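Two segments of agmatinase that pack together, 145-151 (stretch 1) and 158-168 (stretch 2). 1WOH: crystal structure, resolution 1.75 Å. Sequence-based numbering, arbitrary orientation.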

ATOM      1  N   HIS A 145     -16.962  16.004 -14.507  1.00 12.21           N
ATOM      2  CA  HIS A 145     -18.156  15.492 -15.175  1.00 13.75           C
ATOM      3  C   HIS A 145     -19.377  16.393 -14.984  1.00 13.93           C
ATOM      4  O   HIS A 145     -19.496  17.088 -13.979  1.00 13.70           O
ATOM      5  CB  HIS A 145     -18.450  14.070 -14.661  1.00 16.05           C
ATOM      6  CG  HIS A 145     -17.252  13.167 -14.676  1.00 16.13           C
ATOM      7  ND1 HIS A 145     -16.598  12.777 -13.525  1.00 20.50           N
ATOM      8  CD2 HIS A 145     -16.571  12.606 -15.702  1.00 18.44           C
ATOM      9  CE1 HIS A 145     -15.567  12.014 -13.844  1.00 20.35           C
ATOM     10  NE2 HIS A 145     -15.528  11.895 -15.160  1.00 20.43           N
ATOM     11  N   LEU A 146     -20.289  16.384 -15.954  1.00 13.77           N
ATOM     12  CA  LEU A 146     -21.475  17.229 -15.863  1.00 12.63           C
ATOM     13  C   LEU A 146     -22.469  16.776 -14.789  1.00 11.17           C
ATOM     14  O   LEU A 146     -23.047  17.601 -14.086  1.00 11.83           O
ATOM     15  CB  LEU A 146     -22.176  17.308 -17.222  1.00 14.12           C
ATOM     16  CG  LEU A 146     -23.352  18.287 -17.305  1.00 14.73           C
ATOM     17  CD1 LEU A 146     -22.868  19.715 -17.064  1.00 17.40           C
ATOM     18  CD2 LEU A 146     -24.003  18.170 -18.669  1.00 16.79           C
ATOM     19  N   ASP A 147     -22.661  15.464 -14.668  1.00 11.00           N
ATOM     20  CA  ASP A 147     -23.579  14.892 -13.680  1.00 11.29           C
ATOM     21  C   ASP A 147     -25.004  15.466 -13.738  1.00 11.15           C
ATOM     22  O   ASP A 147     -25.613  15.796 -12.711  1.00 11.71           O
ATOM     23  CB  ASP A 147     -22.989  15.043 -12.270  1.00 13.80           C
ATOM     24  CG  ASP A 147     -21.705  14.241 -12.089  1.00 14.15           C
ATOM     25  OD1 ASP A 147     -21.511  13.255 -12.832  1.00 15.35           O
ATOM     26  OD2 ASP A 147     -20.891  14.581 -11.204  1.00 17.85           O
ATOM     27  N   PHE A 148     -25.523  15.558 -14.957  1.00 12.44           N
ATOM     28  CA  PHE A 148     -26.870  16.059 -15.215  1.00 12.78           C
ATOM     29  C   PHE A 148     -27.628  14.995 -16.023  1.00 13.03           C
ATOM     30  O   PHE A 148     -28.544  15.305 -16.785  1.00 12.40           O
ATOM     31  CB  PHE A 148     -26.805  17.359 -16.024  1.00 12.99           C
ATOM     32  CG  PHE A 148     -28.075  18.167 -15.980  1.00 12.78           C
ATOM     33  CD1 PHE A 148     -28.521  18.709 -14.782  1.00 10.88           C
ATOM     34  CD2 PHE A 148     -28.821  18.391 -17.139  1.00 14.11           C
ATOM     35  CE1 PHE A 148     -29.693  19.466 -14.727  1.00 14.15           C
ATOM     36  CE2 PHE A 148     -29.994  19.144 -17.094  1.00 13.62           C
ATOM     37  CZ  PHE A 148     -30.427  19.680 -15.882  1.00 11.22           C
ATOM     38  N   THR A 149     -27.239  13.738 -15.845  1.00 13.18           N
ATOM     39  CA  THR A 149     -27.868  12.636 -16.571  1.00 12.41           C
ATOM     40  C   THR A 149     -29.218  12.237 -15.973  1.00 12.73           C
ATOM     41  O   THR A 149     -29.404  12.272 -14.762  1.00 12.88           O
ATOM     42  CB  THR A 149     -26.911  11.422 -16.599  1.00 11.26           C
ATOM     43  OG1 THR A 149     -25.809  11.721 -17.465  1.00 12.36           O
ATOM     44  CG2 THR A 149     -27.623  10.161 -17.084  1.00 12.26           C
ATOM     45  N   ASP A 150     -30.172  11.878 -16.828  1.00 13.30           N
ATOM     46  CA  ASP A 150     -31.487  11.461 -16.348  1.00 13.89           C
ATOM     47  C   ASP A 150     -31.378  10.049 -15.759  1.00 13.90           C
ATOM     48  O   ASP A 150     -31.540   9.858 -14.552  1.00 15.60           O
ATOM     49  CB  ASP A 150     -32.508  11.487 -17.494  1.00 12.96           C
ATOM     50  CG  ASP A 150     -33.901  11.077 -17.046  1.00 16.91           C
ATOM     51  OD1 ASP A 150     -34.088  10.832 -15.833  1.00 16.93           O
ATOM     52  OD2 ASP A 150     -34.809  11.000 -17.908  1.00 19.44           O
ATOM     53  N   THR A 151     -31.109   9.064 -16.614  1.00 14.86           N
ATOM     54  CA  THR A 151     -30.954   7.680 -16.169  1.00 18.37           C
ATOM     55  C   THR A 151     -29.629   7.092 -16.645  1.00 16.90           C
ATOM     56  O   THR A 151     -29.172   7.369 -17.758  1.00 18.19           O
ATOM     57  CB  THR A 151     -32.098   6.773 -16.691  1.00 19.13           C
ATOM     58  OG1 THR A 151     -33.333   7.152 -16.073  1.00 23.96           O
ATOM     59  CG2 THR A 151     -31.815   5.323 -16.368  1.00 22.78           C
ATOM     60  N   SER A 158     -27.980   7.542  -9.515  1.00 11.86           N
ATOM     61  CA  SER A 158     -26.529   7.348  -9.567  1.00 11.43           C
ATOM     62  C   SER A 158     -25.819   8.673  -9.334  1.00 13.64           C
ATOM     63  O   SER A 158     -26.461   9.724  -9.275  1.00 12.61           O
ATOM     64  CB  SER A 158     -26.091   6.786 -10.924  1.00 12.15           C
ATOM     65  OG  SER A 158     -26.155   7.778 -11.937  1.00 11.92           O
ATOM     66  N   ASN A 159     -24.709   8.677  -9.245  1.00 10.03           N
ATOM     67  CA  ASN A 159     -23.968   9.915  -9.061  1.00 10.98           C
ATOM     68  C   ASN A 159     -23.856  10.708 -10.363  1.00 11.00           C
ATOM     69  O   ASN A 159     -23.213  11.759 -10.407  1.00 10.82           O
ATOM     70  CB  ASN A 159     -22.577   9.645  -8.461  1.00 11.76           C
ATOM     71  CG  ASN A 159     -21.702   8.758  -9.334  1.00 14.44           C
ATOM     72  OD1 ASN A 159     -22.214   8.016 -10.175  1.00 17.73           O
ATOM     73  ND2 ASN A 159     -20.391   8.835  -9.153  1.00 11.18           N
ATOM     74  N   SER A 160     -24.221  10.202 -11.344  1.00 11.46           N
ATOM     75  CA  SER A 160     -24.180  10.929 -12.612  1.00 11.77           C
ATOM     76  C   SER A 160     -25.459  11.759 -12.806  1.00 10.88           C
ATOM     77  O   SER A 160     -25.581  12.494 -13.791  1.00 10.72           O
ATOM     78  CB  SER A 160     -24.043   9.952 -13.787  1.00 12.03           C
ATOM     79  OG  SER A 160     -22.837   9.216 -13.708  1.00 12.98           O
ATOM     80  N   SER A 161     -26.392  11.658 -11.860  1.00 11.21           N
ATOM     81  CA  SER A 161     -27.676  12.363 -11.954  1.00 11.72           C
ATOM     82  C   SER A 161     -28.073  13.348 -10.842  1.00 11.03           C
ATOM     83  O   SER A 161     -29.178  13.890 -10.884  1.00 12.76           O
ATOM     84  CB  SER A 161     -28.816  11.341 -12.044  1.00 11.09           C
ATOM     85  OG  SER A 161     -28.631  10.416 -13.098  1.00 13.31           O
ATOM     86  N   PRO A 162     -27.194  13.624  -9.865  1.00 11.60           N
ATOM     87  CA  PRO A 162     -27.640  14.550  -8.816  1.00 12.10           C
ATOM     88  C   PRO A 162     -28.228  15.905  -9.192  1.00 13.33           C
ATOM     89  O   PRO A 162     -29.231  16.326  -8.610  1.00 11.51           O
ATOM     90  CB  PRO A 162     -26.414  14.669  -7.915  1.00 13.78           C
ATOM     91  CG  PRO A 162     -25.284  14.509  -8.865  1.00 12.16           C
ATOM     92  CD  PRO A 162     -25.750  13.357  -9.737  1.00  9.69           C
ATOM     93  N   PHE A 163     -27.619  16.600 -10.147  1.00 11.98           N
ATOM     94  CA  PHE A 163     -28.138  17.910 -10.516  1.00 13.26           C
ATOM     95  C   PHE A 163     -29.396  17.852 -11.365  1.00 12.61           C
ATOM     96  O   PHE A 163     -30.167  18.810 -11.405  1.00 13.95           O
ATOM     97  CB  PHE A 163     -27.040  18.733 -11.189  1.00 11.55           C
ATOM     98  CG  PHE A 163     -25.893  19.028 -10.274  1.00 14.10           C
ATOM     99  CD1 PHE A 163     -24.655  18.423 -10.464  1.00 14.55           C
ATOM    100  CD2 PHE A 163     -26.073  19.859  -9.173  1.00 12.72           C
ATOM    101  CE1 PHE A 163     -23.606  18.640  -9.560  1.00 13.63           C
ATOM    102  CE2 PHE A 163     -25.034  20.085  -8.264  1.00 13.41           C
ATOM    103  CZ  PHE A 163     -23.799  19.472  -8.460  1.00 12.96           C
ATOM    104  N   ARG A 164     -29.614  16.721 -12.024  1.00 12.61           N
ATOM    105  CA  ARG A 164     -30.807  16.541 -12.841  1.00 14.08           C
ATOM    106  C   ARG A 164     -31.963  16.317 -11.865  1.00 12.35           C
ATOM    107  O   ARG A 164     -33.041  16.901 -12.015  1.00 13.12           O
ATOM    108  CB  ARG A 164     -30.634  15.327 -13.764  1.00 11.69           C
ATOM    109  CG  ARG A 164     -31.704  15.195 -14.844  1.00 12.97           C
ATOM    110  CD  ARG A 164     -31.689  16.388 -15.797  1.00 13.15           C
ATOM    111  NE  ARG A 164     -32.599  16.192 -16.925  1.00 15.30           N
ATOM    112  CZ  ARG A 164     -32.274  15.586 -18.065  1.00 16.28           C
ATOM    113  NH1 ARG A 164     -31.044  15.113 -18.257  1.00 17.30           N
ATOM    114  NH2 ARG A 164     -33.189  15.432 -19.010  1.00 16.33           N
ATOM    115  N   ARG A 165     -31.725  15.482 -10.854  1.00 14.09           N
ATOM    116  CA  ARG A 165     -32.734  15.196  -9.838  1.00 12.38           C
ATOM    117  C   ARG A 165     -33.015  16.468  -9.040  1.00 13.66           C
ATOM    118  O   ARG A 165     -34.158  16.769  -8.710  1.00 13.64           O
ATOM    119  CB  ARG A 165     -32.249  14.103  -8.884  1.00 14.34           C
ATOM    120  CG  ARG A 165     -32.080  12.722  -9.513  1.00 13.70           C
ATOM    121  CD  ARG A 165     -33.437  12.112  -9.875  1.00 14.39           C
ATOM    122  NE  ARG A 165     -33.918  12.550 -11.180  1.00 16.11           N
ATOM    123  CZ  ARG A 165     -33.419  12.127 -12.335  1.00 15.39           C
ATOM    124  NH1 ARG A 165     -32.423  11.251 -12.346  1.00 15.48           N
ATOM    125  NH2 ARG A 165     -33.912  12.577 -13.482  1.00 14.85           N
ATOM    126  N   ALA A 166     -31.955  17.214  -8.738  1.00 13.09           N
ATOM    127  CA  ALA A 166     -32.094  18.449  -7.981  1.00 14.91           C
ATOM    128  C   ALA A 166     -32.998  19.453  -8.700  1.00 15.89           C
ATOM    129  O   ALA A 166     -33.928  20.008  -8.105  1.00 17.19           O
ATOM    130  CB  ALA A 166     -30.708  19.067  -7.728  1.00 12.72           C
ATOM    131  N   CYS A 167     -32.724  19.688  -9.978  1.00 18.58           N
ATOM    132  CA  CYS A 167     -33.507  20.645 -10.742  1.00 19.92           C
ATOM    133  C   CYS A 167     -34.971  20.272 -10.859  1.00 22.47           C
ATOM    134  O   CYS A 167     -35.843  21.132 -10.747  1.00 19.78           O
ATOM    135  CB  CYS A 167     -32.895  20.845 -12.132  1.00 21.07           C
ATOM    136  SG  CYS A 167     -31.405  21.884 -12.099  1.00 19.52           S
ATOM    137  N   GLU A 168     -35.261  18.995 -11.070  1.00 23.69           N
ATOM    138  CA  GLU A 168     -36.655  18.604 -11.183  1.00 24.88           C
ATOM    139  C   GLU A 168     -37.377  18.663  -9.839  1.00 23.90           C
ATOM    140  O   GLU A 168     -38.600  18.772  -9.790  1.00 25.88           O
ATOM    141  CB  GLU A 168     -36.785  17.216 -11.829  1.00 26.47           C
ATOM    142  CG  GLU A 168     -35.813  16.176 -11.348  1.00 28.10           C
ATOM    143  CD  GLU A 168     -36.049  14.821 -12.001  1.00 27.08           C
ATOM    144  OE1 GLU A 168     -35.943  14.718 -13.243  1.00 28.04           O
ATOM    145  OE2 GLU A 168     -36.347  13.859 -11.266  1.00 26.63           O
TER

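The first rule of this contact is that an irregular segment can be held by its own backbone. Stretch 1 has no helix or strand, so its peptide groups are not paired in a repeating pattern, and stretch 2 supplies partners for several of them. Stretch 2 begins with a type I turn from Ser158 to Ser161 and runs directly into a helix that starts at Pro162. Asp147 lies beside Ser160, Thr149 beside Ser161 and Phe148 beside Arg164, with CA separations of 4.1 to 4.6 Å, close enough for main chain to meet main chain.

The carbonyls of four successive residues, 147 to 150, each receive a hydrogen bond from stretch 2, and the donors change along the way. Asp147 O takes a weak one from the backbone, Phe163 N at 3.4 Å; this amide lies in the first turn of the helix, where no earlier helical carbonyl is in place to accept it. Phe148 O is reached by a side chain, Arg164 NH1 at 2.9 Å, in the plane of the guanidinium where its N-H groups point. Thr149 O accepts from Ser161 OG at 2.6 Å, the shortest of the set. Ser161 occupies the N-cap position, yet its hydroxyl makes no capping bond and serves the neighbouring segment instead. Asp150 O closes the series with Arg165 NH1 at 2.8 Å.

One bond runs the other way. Thr149 N donates to Ser160 O at 2.9 Å, so Thr149 is held through both its amide and its carbonyl. The same Ser160 O lies 3.3 Å from Phe148 N, but the angle is too poor for a hydrogen bond; it also receives a CA-H...O contact from Asp147 CA at 3.1 Å. Proximity alone is no guide here: Asp147 OD1 and Asn159 O are 3.3 Å apart, and both are acceptors.

Charge is concentrated at Arg165. Besides its bond to Asp150 O, it forms a salt bridge across the contact, NH2 to Asp150 OD1 at 2.9 Å, and another within its own helix, where NE meets Glu168 OE2 at 2.8 Å and NH2 meets Glu168 OE1 at 3.0 Å. Within the two stretches, two carboxylates and a carbonyl share one guanidinium, and NH1 has a further bond just outside them; the intrahelical pair helps fix the group that grips Asp150.

Arg164 shows how a long side chain can do two jobs. While NH1 bonds to Phe148 O, its CD sits over one face of the Phe148 ring, 3.5 Å from the centroid and only 14° off the normal, a CH-pi contact. The Phe148 CA-to-CB bond points away from stretch 2, but with chi1 in t the end of the ring comes nearer to it. At the ring edge, CE1 lies 4.0 Å from Cys167 SG, and CD1 lies 3.9 Å from Phe163 CB. Apolar packing and polar bonding are therefore interleaved, with a bonded carbonyl and a packed ring belonging to the same residue.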